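Local coordinates for FtsZ-like protein of unknown function (Nostoc punctiforme, PDB 3C8L) that is of unknown function but is described as FtsZ-like and belongs to a family of conserved hypothetical proteins, at residues V58-P63 with K82-E87; G89-Q94 with M108-A113. One frame throughout, in Å; residues are numbered along the deposited sequence.

Contact 1 (V58-P63 with K82-E87); sequences VQVAVP and KTLTVE
Val-58 to Val-62 runs parallel to Lys-82 to Glu-87, and five backbone hydrogen bonds join them, from Val-58 N to Thr-83 O through to Val-62 N to Glu-87 O. The tight side is the face carrying Val-58, Val-60, Leu-84 and Val-86. With CG anti to its backbone N (chi1 178°), Leu-84 crosses obliquely to Val-58, its CD1 3.6 Å from Val-58 CG1 and also touching Val-60 CG2. Branched valines suit this face, covering the extended backbone beneath helices 22-34 and 70-74. The face of Gln-59, Thr-85 and Glu-87 is looser and holds ordered water, although the second subunit covers Gln-59 and Ala-61. Extended Gln-59 sends NE2 to Glu-87 OE2 over 2.9 Å, nearly straight (171°); OE2 lies in the amide plane, the two flat groups are turned 30° apart, and NE2 stands above the carboxylate plane. One water gives hydrogens to Glu-87 OE2 (2.7 Å) and Val-60 O and accepts one from Thr-85 OG1, whose short side chain keeps the hydroxyl close to the strand. An alanine in place of Glu-87 would probably loosen the Gln-59 amide and this water, and lose the CG packing against Ala-61 CB. Parallel neighbours linked through helix 70-74 are the hallmark of a beta-alpha-beta crossover.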
ATOM      1  N   VAL A  58      18.750  -1.119   5.214  1.00  9.31           N
ATOM      2  CA  VAL A  58      17.540  -0.349   5.385  1.00  8.57           C
ATOM      3  C   VAL A  58      17.897   1.128   5.424  1.00  9.03           C
ATOM      4  O   VAL A  58      18.792   1.521   6.177  1.00 10.09           O
ATOM      5  CB  VAL A  58      16.793  -0.737   6.677  1.00  9.40           C
ATOM      6  CG1 VAL A  58      15.491   0.058   6.813  1.00 11.93           C
ATOM      7  CG2 VAL A  58      16.508  -2.228   6.696  1.00 10.15           C
ATOM      8  N   GLN A  59      17.219   1.930   4.591  1.00  8.42           N
ATOM      9  CA  GLN A  59      17.391   3.373   4.549  1.00  9.18           C
ATOM     10  C   GLN A  59      16.060   3.992   4.952  1.00  9.02           C
ATOM     11  O   GLN A  59      15.046   3.747   4.274  1.00  9.48           O
ATOM     12  CB  GLN A  59      17.749   3.822   3.122  1.00  9.83           C
ATOM     13  CG  GLN A  59      17.947   5.321   2.976  1.00 10.64           C
ATOM     14  CD  GLN A  59      17.983   5.810   1.526  1.00 10.58           C
ATOM     15  OE1 GLN A  59      17.887   5.026   0.587  1.00 13.63           O
ATOM     16  NE2 GLN A  59      18.135   7.117   1.359  1.00 11.47           N
ATOM     17  N   VAL A  60      16.047   4.729   6.074  1.00  8.33           N
ATOM     18  CA  VAL A  60      14.853   5.410   6.559  1.00  9.04           C
ATOM     19  C   VAL A  60      14.995   6.922   6.548  1.00  8.97           C
ATOM     20  O   VAL A  60      16.058   7.442   6.896  1.00  9.78           O
ATOM     21  CB  VAL A  60      14.512   4.964   8.019  1.00  9.30           C
ATOM     22  CG1 VAL A  60      13.489   5.904   8.688  1.00 10.88           C
ATOM     23  CG2 VAL A  60      13.995   3.517   8.021  1.00 11.09           C
ATOM     24  N   ALA A  61      13.947   7.621   6.100  1.00  9.17           N
ATOM     25  CA  ALA A  61      13.872   9.076   6.154  1.00  9.74           C
ATOM     26  C   ALA A  61      12.618   9.392   6.962  1.00  9.32           C
ATOM     27  O   ALA A  61      11.530   8.867   6.677  1.00  9.31           O
ATOM     28  CB  ALA A  61      13.877   9.713   4.792  1.00 10.32           C
ATOM     29  N   VAL A  62      12.764  10.248   7.971  1.00  9.38           N
ATOM     30  CA  VAL A  62      11.657  10.554   8.863  1.00  9.46           C
ATOM     31  C   VAL A  62      11.977  11.850   9.614  1.00  9.31           C
ATOM     32  O   VAL A  62      13.151  12.213   9.729  1.00 10.26           O
ATOM     33  CB  VAL A  62      11.518   9.375   9.921  1.00  9.57           C
ATOM     34  CG1 VAL A  62      12.799   9.273  10.801  1.00 10.51           C
ATOM     35  CG2 VAL A  62      10.296   9.491  10.799  1.00 10.49           C
ATOM     36  N   PRO A  63      10.946  12.564  10.107  1.00 10.75           N
ATOM     37  CA  PRO A  63      11.252  13.709  10.964  1.00 10.82           C
ATOM     38  C   PRO A  63      11.884  13.209  12.282  1.00 10.62           C
ATOM     39  O   PRO A  63      11.574  12.110  12.745  1.00 10.79           O
ATOM     40  CB  PRO A  63       9.897  14.385  11.178  1.00 11.86           C
ATOM     41  CG  PRO A  63       8.985  13.788  10.169  1.00 14.44           C
ATOM     42  CD  PRO A  63       9.509  12.478   9.794  1.00 11.36           C
ATOM     43  N   LYS A  82      21.828  -7.361   8.773  1.00  9.81           N
ATOM     44  CA  LYS A  82      21.094  -6.097   8.688  1.00 10.30           C
ATOM     45  C   LYS A  82      21.808  -4.842   9.076  1.00 10.52           C
ATOM     46  O   LYS A  82      22.513  -4.822  10.089  1.00 12.01           O
ATOM     47  CB  LYS A  82      19.907  -6.162   9.685  1.00 12.32           C
ATOM     48  CG  LYS A  82      19.053  -7.374   9.636  1.00 12.70           C
ATOM     49  CD  LYS A  82      18.035  -7.440  10.794  1.00 11.60           C
ATOM     50  CE  LYS A  82      17.379  -8.761  10.959  1.00 13.50           C
ATOM     51  NZ  LYS A  82      16.529  -8.769  12.194  1.00 12.71           N
ATOM     52  N   THR A  83      21.580  -3.768   8.317  1.00 10.44           N
ATOM     53  CA  THR A  83      22.111  -2.472   8.674  1.00 11.90           C
ATOM     54  C   THR A  83      21.015  -1.427   8.472  1.00 10.87           C
ATOM     55  O   THR A  83      20.091  -1.615   7.643  1.00 11.57           O
ATOM     56  CB  THR A  83      23.330  -2.062   7.878  1.00 14.00           C
ATOM     57  OG1 THR A  83      22.975  -1.902   6.507  1.00 18.48           O
ATOM     58  CG2 THR A  83      24.458  -3.052   8.003  1.00 15.91           C
ATOM     59  N   LEU A  84      21.132  -0.318   9.188  1.00 10.67           N
ATOM     60  CA  LEU A  84      20.196   0.792   9.096  1.00 10.37           C
ATOM     61  C   LEU A  84      20.888   2.146   9.000  1.00 11.01           C
ATOM     62  O   LEU A  84      21.922   2.374   9.643  1.00 12.75           O
ATOM     63  CB  LEU A  84      19.300   0.860  10.376  1.00 10.85           C
ATOM     64  CG  LEU A  84      18.277   1.998  10.496  1.00 11.46           C
ATOM     65  CD1 LEU A  84      17.191   1.873   9.423  1.00 11.07           C
ATOM     66  CD2 LEU A  84      17.644   2.002  11.896  1.00 12.50           C
ATOM     67  N   THR A  85      20.330   3.012   8.154  1.00 10.11           N
ATOM     68  CA  THR A  85      20.700   4.419   8.144  1.00 10.52           C
ATOM     69  C   THR A  85      19.378   5.179   8.379  1.00 10.87           C
ATOM     70  O   THR A  85      18.298   4.727   7.933  1.00 11.27           O
ATOM     71  CB  THR A  85      21.377   4.905   6.867  1.00 11.77           C
ATOM     72  OG1 THR A  85      20.469   4.845   5.770  1.00 12.37           O
ATOM     73  CG2 THR A  85      22.639   4.098   6.586  1.00 13.29           C
ATOM     74  N   VAL A  86      19.446   6.284   9.113  1.00 11.09           N
ATOM     75  CA  VAL A  86      18.299   7.140   9.357  1.00 11.52           C
ATOM     76  C   VAL A  86      18.728   8.557   8.988  1.00 12.26           C
ATOM     77  O   VAL A  86      19.814   9.009   9.380  1.00 13.88           O
ATOM     78  CB  VAL A  86      17.801   7.095  10.815  1.00 12.20           C
ATOM     79  CG1 VAL A  86      16.454   7.747  10.925  1.00 14.50           C
ATOM     80  CG2 VAL A  86      17.654   5.635  11.275  1.00 12.72           C
ATOM     81  N   GLU A  87      17.881   9.258   8.244  1.00 10.62           N
ATOM     82  CA  GLU A  87      18.138  10.610   7.805  1.00 10.92           C
ATOM     83  C   GLU A  87      16.864  11.436   7.889  1.00 11.48           C
ATOM     84  O   GLU A  87      15.754  10.899   7.998  1.00 11.10           O
ATOM     85  CB  GLU A  87      18.661  10.598   6.350  1.00 11.45           C
ATOM     86  CG  GLU A  87      17.597  10.194   5.315  1.00 12.13           C
ATOM     87  CD  GLU A  87      18.187   9.878   3.972  1.00 13.56           C
ATOM     88  OE1 GLU A  87      18.344  10.811   3.155  1.00 15.80           O
ATOM     89  OE2 GLU A  87      18.607   8.729   3.767  1.00 15.03           O
TER
HETATM   90  O   HOH W   1      21.507   0.817   5.559  1.00 19.15           O
HETATM   91  O   HOH W   2      18.734   6.961   5.827  1.00 13.04           O

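Contact 2 (G89-Q94 with M108-A113); sequences GGMIVQ and MLIAIA
An antiparallel ladder, preceded by two glycines, pairs Met-91 to Gln-94 with the strand at Met-108 to Ala-113. Two hydrogen-bonded pairs flank a non-hydrogen-bonded one. In the first, Met-91 N reaches Ile-110 O at 3.1 Å, in the carbonyl plane and on a lone pair, while Ile-110 N answers Met-91 O almost along the C=O axis. In the second, Val-93 and Met-108 exchange bonds, Val-93 N lying 2.9 Å from Met-108 O.

Gly-90 comes just before the ladder with phi 67°, and its CA rests 3.2 Å from Ile-110 O. A side chain there would run into that oxygen, so both the backbone angle and the space call for glycine.

The side chains of Met-91, Val-93, Met-108 and Ile-110 share one face. Met-91 and Met-108 are selenomethionines, and each bends at its last torsion. The bend in Met-108 (chi3 -78°) brings CE to 3.8 Å from Val-93 CG1. Ile-110 swings CG1 beside its own backbone N, and its CD1 lies 3.9 Å from Val-93 CG2 and 4.1 Å from Met-91 CE. Flexible methionines thus fill in around rigid branched residues. On the reverse face Ile-92 CG1 lies alongside Leu-109 CD2, 4.0 Å away.

Helix 22-34 packs on that reverse face through Leu-109, Ala-111 and Ala-113, and strand 4-16 pairs with the other edge of 108-113, through the backbones of the same three residues. On the Met-91 face the second subunit packs, its Ile-112 against Ile-110.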
ATOM      1  N   GLY A  89      13.817  13.535   6.631  1.00 12.12           N
ATOM      2  CA  GLY A  89      12.968  13.428   5.449  1.00 11.28           C
ATOM      3  C   GLY A  89      11.591  13.015   5.888  1.00 10.66           C
ATOM      4  O   GLY A  89      11.155  13.285   7.008  1.00 11.40           O
ATOM      5  N   GLY A  90      10.900  12.298   5.019  1.00  9.03           N
ATOM      6  CA  GLY A  90       9.540  11.941   5.327  1.00  8.89           C
ATOM      7  C   GLY A  90       8.679  13.208   5.347  1.00  9.27           C
ATOM      8  O   GLY A  90       8.849  14.109   4.496  1.00 10.08           O
HETATM    9  N   MSE A  91       7.742  13.280   6.284  1.00  8.97           N
HETATM   10  CA  MSE A  91       6.892  14.460   6.366  1.00  8.79           C
HETATM   11  C   MSE A  91       6.232  14.582   7.740  1.00  9.56           C
HETATM   12  O   MSE A  91       6.021  13.576   8.417  1.00  9.86           O
HETATM   13  CB  MSE A  91       5.781  14.399   5.293  1.00  9.54           C
HETATM   14  CG  MSE A  91       5.089  15.723   4.999  1.00 10.49           C
HETATM   15 SE   MSE A  91       3.972  15.690   3.421  0.75  9.15          SE
HETATM   16  CE  MSE A  91       2.500  15.108   4.344  1.00  9.21           C
ATOM     17  N   ILE A  92       5.979  15.815   8.173  1.00  9.80           N
ATOM     18  CA  ILE A  92       5.203  16.083   9.383  1.00 10.42           C
ATOM     19  C   ILE A  92       3.843  16.657   8.920  1.00 10.92           C
ATOM     20  O   ILE A  92       3.800  17.595   8.115  1.00 12.25           O
ATOM     21  CB  ILE A  92       5.821  17.152  10.290  1.00 11.71           C
ATOM     22  CG1 ILE A  92       7.174  16.663  10.804  1.00 11.54           C
ATOM     23  CG2 ILE A  92       4.852  17.470  11.441  1.00 12.36           C
ATOM     24  CD1 ILE A  92       7.983  17.713  11.610  1.00 13.84           C
ATOM     25  N   VAL A  93       2.742  16.095   9.420  1.00 11.00           N
ATOM     26  CA  VAL A  93       1.425  16.661   9.170  1.00 12.00           C
ATOM     27  C   VAL A  93       1.074  17.382  10.504  1.00 12.35           C
ATOM     28  O   VAL A  93       0.989  16.740  11.558  1.00 12.92           O
ATOM     29  CB  VAL A  93       0.372  15.608   8.852  1.00 12.32           C
ATOM     30  CG1 VAL A  93      -0.977  16.279   8.643  1.00 13.82           C
ATOM     31  CG2 VAL A  93       0.793  14.783   7.629  1.00 13.45           C
ATOM     32  N   GLN A  94       0.917  18.705  10.434  0.80 12.51           N
ATOM     33  CA  GLN A  94       0.546  19.540  11.580  0.80 14.94           C
ATOM     34  C   GLN A  94      -0.950  19.563  11.793  0.80 15.25           C
ATOM     35  O   GLN A  94      -1.731  19.722  10.857  0.80 16.64           O
ATOM     36  CB  GLN A  94       0.955  20.994  11.326  0.80 17.26           C
ATOM     37  CG  GLN A  94       2.427  21.262  11.322  0.80 20.10           C
ATOM     38  CD  GLN A  94       3.041  21.173  12.706  0.80 21.52           C
ATOM     39  OE1 GLN A  94       2.344  21.275  13.723  0.80 23.65           O
ATOM     40  NE2 GLN A  94       4.346  21.007  12.755  0.80 22.49           N
HETATM   41  N   MSE A 108       1.716  14.476  13.212  1.00 12.12           N
HETATM   42  CA  MSE A 108       1.685  13.082  12.737  0.67 11.90           C
HETATM   43  C   MSE A 108       2.997  12.998  11.983  1.00 10.30           C
HETATM   44  O   MSE A 108       3.309  13.881  11.175  1.00 11.83           O
HETATM   45  CB  MSE A 108       0.539  12.700  11.796  0.67 12.84           C
HETATM   46  CG  MSE A 108      -0.817  12.656  12.409  0.67 13.68           C
HETATM   47 SE   MSE A 108      -2.033  11.636  11.299  0.50 15.66          SE
HETATM   48  CE  MSE A 108      -2.332  12.976  10.030  0.67 13.16           C
ATOM     49  N   LEU A 109       3.751  11.932  12.232  1.00  9.90           N
ATOM     50  CA  LEU A 109       5.047  11.726  11.615  1.00  9.27           C
ATOM     51  C   LEU A 109       4.989  10.613  10.586  1.00  8.85           C
ATOM     52  O   LEU A 109       4.532   9.496  10.889  1.00 10.10           O
ATOM     53  CB  LEU A 109       6.095  11.381  12.685  1.00 10.10           C
ATOM     54  CG  LEU A 109       6.139  12.328  13.900  1.00 10.87           C
ATOM     55  CD1 LEU A 109       7.250  11.867  14.877  1.00 12.20           C
ATOM     56  CD2 LEU A 109       6.351  13.773  13.489  1.00 12.27           C
ATOM     57  N   ILE A 110       5.503  10.904   9.395  1.00  8.36           N
ATOM     58  CA  ILE A 110       5.513   9.962   8.299  1.00  8.38           C
ATOM     59  C   ILE A 110       6.944   9.624   7.902  1.00  8.04           C
ATOM     60  O   ILE A 110       7.757  10.511   7.628  1.00  8.86           O
ATOM     61  CB  ILE A 110       4.714  10.494   7.084  1.00  8.61           C
ATOM     62  CG1 ILE A 110       3.297  10.897   7.494  1.00 10.17           C
ATOM     63  CG2 ILE A 110       4.731   9.422   6.006  1.00 10.10           C
ATOM     64  CD1 ILE A 110       2.509  11.557   6.398  1.00 10.89           C
ATOM     65  N   ALA A 111       7.271   8.327   7.938  1.00  7.91           N
ATOM     66  CA  ALA A 111       8.556   7.802   7.546  1.00  8.20           C
ATOM     67  C   ALA A 111       8.463   7.029   6.241  1.00  8.39           C
ATOM     68  O   ALA A 111       7.417   6.463   5.932  1.00  8.73           O
ATOM     69  CB  ALA A 111       9.097   6.788   8.624  1.00  9.02           C
ATOM     70  N   ILE A 112       9.585   7.028   5.542  1.00  8.34           N
ATOM     71  CA  ILE A 112       9.798   6.234   4.350  0.50  8.25           C
ATOM     72  C   ILE A 112      10.924   5.248   4.643  1.00  7.53           C
ATOM     73  O   ILE A 112      11.914   5.612   5.283  1.00  8.95           O
ATOM     74  CB  ILE A 112      10.230   7.116   3.178  0.50  9.19           C
ATOM     75  CG1 ILE A 112       9.075   8.028   2.788  0.50 10.36           C
ATOM     76  CG2 ILE A 112      10.705   6.277   1.973  0.50  9.44           C
ATOM     77  CD1 ILE A 112       9.500   9.079   1.867  0.50 11.24           C
ATOM     78  N   ALA A 113      10.778   4.003   4.182  1.00  8.25           N
ATOM     79  CA  ALA A 113      11.830   3.003   4.282  1.00  8.18           C
ATOM     80  C   ALA A 113      12.084   2.392   2.898  1.00  8.85           C
ATOM     81  O   ALA A 113      11.153   2.114   2.147  1.00  9.10           O
ATOM     82  CB  ALA A 113      11.516   1.862   5.291  1.00  9.70           C
TER

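In the fold
The two contacts follow one another along the chain, and their centres are about 13 Å apart. Both draw on strand 81-94, which is interrupted partway: its first part runs parallel to strand 55-62, its last part antiparallel to strand 107-120. Strands 55-62 and 107-120 are themselves antiparallel neighbours, and Ala-61 O lies 2.9 Å from Ile-112 N, a probable hydrogen bond joining the two contacts. Pro-63 packs on Gly-89 and Met-91, bringing the end of segment 58-63 against segment 89-94. One strand thus serves two partners in a single mixed sheet. Both contacts also meet the second subunit, where Gln-59 of one chain bonds Ile-92 O of the other, so the sheet contributes to subunit association.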